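Local coordinates for protein putative alpha-L-fucosidase (PDB 4H41) that is a putative alpha-L-fucosidase with a TIM-barrel fold that probably takes part in the breakdown of host glycans by a gut bacterium, at residues B[76-81]-B[125-130]. Residues are numbered along the deposited sequence; the frame is centred on the assembly and turned at random.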
loop_
_atom_site.group_PDB
_atom_site.type_symbol
_atom_site.label_atom_id
_atom_site.label_comp_id
_atom_site.label_asym_id
_atom_site.label_seq_id
_atom_site.Cartn_x
_atom_site.Cartn_y
_atom_site.Cartn_z
ATOM N N SER B 76 -20.505 13.824 -7.194
ATOM C CA SER B 76 -20.175 15.116 -7.749
ATOM C C SER B 76 -19.478 16.051 -6.756
ATOM O O SER B 76 -18.808 17.000 -7.165
ATOM C CB SER B 76 -21.416 15.780 -8.332
ATOM O OG SER B 76 -22.465 15.887 -7.389
ATOM N N GLY B 77 -19.600 15.742 -5.486
ATOM C CA GLY B 77 -18.784 16.325 -4.453
ATOM C C GLY B 77 -18.797 15.479 -3.205
ATOM O O GLY B 77 -19.643 14.587 -3.034
ATOM N N TYR B 78 -17.834 15.717 -2.364
ATOM C CA TYR B 78 -17.734 15.050 -1.078
ATOM C C TYR B 78 -17.277 16.087 -0.061
ATOM O O TYR B 78 -16.141 16.569 -0.145
ATOM C CB TYR B 78 -16.811 13.847 -1.145
ATOM C CG TYR B 78 -16.645 13.192 0.205
ATOM C CD1 TYR B 78 -17.755 12.827 0.971
ATOM C CD2 TYR B 78 -15.387 13.014 0.759
ATOM C CE1 TYR B 78 -17.608 12.277 2.238
ATOM C CE2 TYR B 78 -15.228 12.455 2.028
ATOM C CZ TYR B 78 -16.341 12.097 2.764
ATOM O OH TYR B 78 -16.230 11.615 4.036
ATOM N N ARG B 79 -18.176 16.462 0.857
ATOM C CA ARG B 79 -17.903 17.507 1.850
ATOM C C ARG B 79 -17.454 18.786 1.093
ATOM O O ARG B 79 -18.225 19.245 0.248
ATOM C CB ARG B 79 -16.907 17.034 2.909
ATOM C CG ARG B 79 -17.429 15.856 3.735
ATOM C CD ARG B 79 -16.466 15.449 4.827
ATOM N NE ARG B 79 -16.842 14.198 5.475
ATOM C CZ ARG B 79 -17.644 14.058 6.531
ATOM N NH1 ARG B 79 -18.203 15.116 7.097
ATOM N NH2 ARG B 79 -17.906 12.850 7.016
ATOM N N LYS B 80 -16.235 19.337 1.304
ATOM C CA LYS B 80 -15.860 20.597 0.618
ATOM C C LYS B 80 -15.194 20.401 -0.752
ATOM O O LYS B 80 -14.920 21.381 -1.429
ATOM C CB LYS B 80 -14.988 21.455 1.511
ATOM C CG LYS B 80 -15.794 21.970 2.703
ATOM C CD LYS B 80 -15.056 23.043 3.506
ATOM C CE LYS B 80 -16.004 23.757 4.429
ATOM N NZ LYS B 80 -15.336 24.850 5.184
ATOM N N PHE B 81 -15.019 19.173 -1.192
ATOM C CA PHE B 81 -14.428 18.896 -2.508
ATOM C C PHE B 81 -15.536 18.714 -3.542
ATOM O O PHE B 81 -16.584 18.145 -3.237
ATOM C CB PHE B 81 -13.512 17.677 -2.455
ATOM C CG PHE B 81 -12.220 17.965 -1.746
ATOM C CD1 PHE B 81 -11.157 18.541 -2.422
ATOM C CD2 PHE B 81 -12.105 17.774 -0.382
ATOM C CE1 PHE B 81 -9.993 18.901 -1.749
ATOM C CE2 PHE B 81 -10.906 18.059 0.281
ATOM C CZ PHE B 81 -9.892 18.706 -0.386
ATOM N N ARG B 125 -22.926 14.697 6.012
ATOM C CA ARG B 125 -23.888 14.745 7.123
ATOM C C ARG B 125 -24.493 13.376 7.414
ATOM O O ARG B 125 -24.639 13.010 8.578
ATOM C CB ARG B 125 -25.020 15.741 6.831
ATOM C CG ARG B 125 -24.549 17.183 6.876
ATOM C CD ARG B 125 -25.706 18.159 6.663
ATOM N NE ARG B 125 -25.195 19.480 6.279
ATOM C CZ ARG B 125 -25.091 19.964 5.042
ATOM N NH1 ARG B 125 -25.527 19.262 4.008
ATOM N NH2 ARG B 125 -24.587 21.177 4.835
ATOM N N TYR B 126 -24.831 12.612 6.370
ATOM C CA TYR B 126 -25.323 11.262 6.571
ATOM C C TYR B 126 -24.224 10.400 7.238
ATOM O O TYR B 126 -24.492 9.708 8.224
ATOM C CB TYR B 126 -25.778 10.636 5.238
ATOM C CG TYR B 126 -25.719 9.125 5.233
ATOM C CD1 TYR B 126 -26.521 8.370 6.080
ATOM C CD2 TYR B 126 -24.884 8.446 4.360
ATOM C CE1 TYR B 126 -26.476 6.976 6.071
ATOM C CE2 TYR B 126 -24.828 7.052 4.347
ATOM C CZ TYR B 126 -25.652 6.319 5.184
ATOM O OH TYR B 126 -25.628 4.939 5.211
ATOM N N TRP B 127 -22.998 10.459 6.729
ATOM C CA TRP B 127 -21.907 9.660 7.335
ATOM C C TRP B 127 -21.685 10.031 8.819
ATOM O O TRP B 127 -21.399 9.160 9.625
ATOM C CB TRP B 127 -20.606 9.829 6.561
ATOM C CG TRP B 127 -20.672 9.244 5.184
ATOM C CD1 TRP B 127 -20.536 9.911 4.004
ATOM C CD2 TRP B 127 -20.958 7.881 4.846
ATOM N NE1 TRP B 127 -20.689 9.051 2.950
ATOM C CE2 TRP B 127 -20.979 7.797 3.435
ATOM C CE3 TRP B 127 -21.175 6.704 5.598
ATOM C CZ2 TRP B 127 -21.233 6.597 2.758
ATOM C CZ3 TRP B 127 -21.400 5.503 4.915
ATOM C CH2 TRP B 127 -21.357 5.448 3.517
ATOM N N ASP B 128 -21.858 11.296 9.169
ATOM C CA ASP B 128 -21.670 11.754 10.543
ATOM C C ASP B 128 -22.857 11.470 11.477
ATOM O O ASP B 128 -22.678 11.564 12.686
ATOM C CB ASP B 128 -21.379 13.260 10.551
ATOM C CG ASP B 128 -20.052 13.612 9.906
ATOM O OD1 ASP B 128 -19.245 12.690 9.673
ATOM O OD2 ASP B 128 -19.862 14.792 9.540
ATOM N N THR B 129 -24.061 11.180 10.954
ATOM C CA THR B 129 -25.261 10.993 11.788
ATOM C C THR B 129 -25.992 9.663 11.636
ATOM O O THR B 129 -26.726 9.287 12.539
ATOM C CB THR B 129 -26.289 12.076 11.441
ATOM O OG1 THR B 129 -26.720 11.911 10.078
ATOM C CG2 THR B 129 -25.772 13.499 11.710
ATOM N N GLY B 130 -25.907 9.042 10.469
ATOM C CA GLY B 130 -26.660 7.832 10.167
ATOM C C GLY B 130 -28.019 8.120 9.578
ATOM O O GLY B 130 -28.765 7.177 9.288
#
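R79, second residue of a type II' beta turn from Y78 to F81, faces the short helix 125-129 with its CA 8.4 Å from that of R125, so that long side chains must bridge the backbones. R79 does this with a chain extended from CG to NE, its guanidinium meeting the carboxylate of D128 end-on; arginine has the length and the paired N-H groups to reach a short aspartate. NH1 donates to OD2 of D128 at 3.0 Å, almost straight at 176°, and NH2 donates to OD1 of D128, also at 3.0 Å. Both oxygens are met on their syn sides, but the two planes are inclined by 27° and the nitrogens sit somewhat out of the carboxylate plane. The N-H of NE points to Y78 OH, 3.0 Å away and near the guanidinium plane, which helps fix the group's rotation. With an alanine at R79, the D128 carboxylate would probably lose its charged mate and the Y78 hydroxyl this donor. The two segments belong to loops following strands 70-73 and 115-119 of the eight-stranded TIM barrel, so the salt bridge ties neighbouring beta-alpha loops together at the surface. Tyrosine serves doubly: its hydroxyl accepts from R79, while its ring, CG anti to the backbone N (chi1 177°), brings edge atom CE1 to 4.2 Å from CD1 of W127. Tryptophan pairs an apolar rim with a polar N-H: NE1 hydrogen-bonds to OD2 of D122.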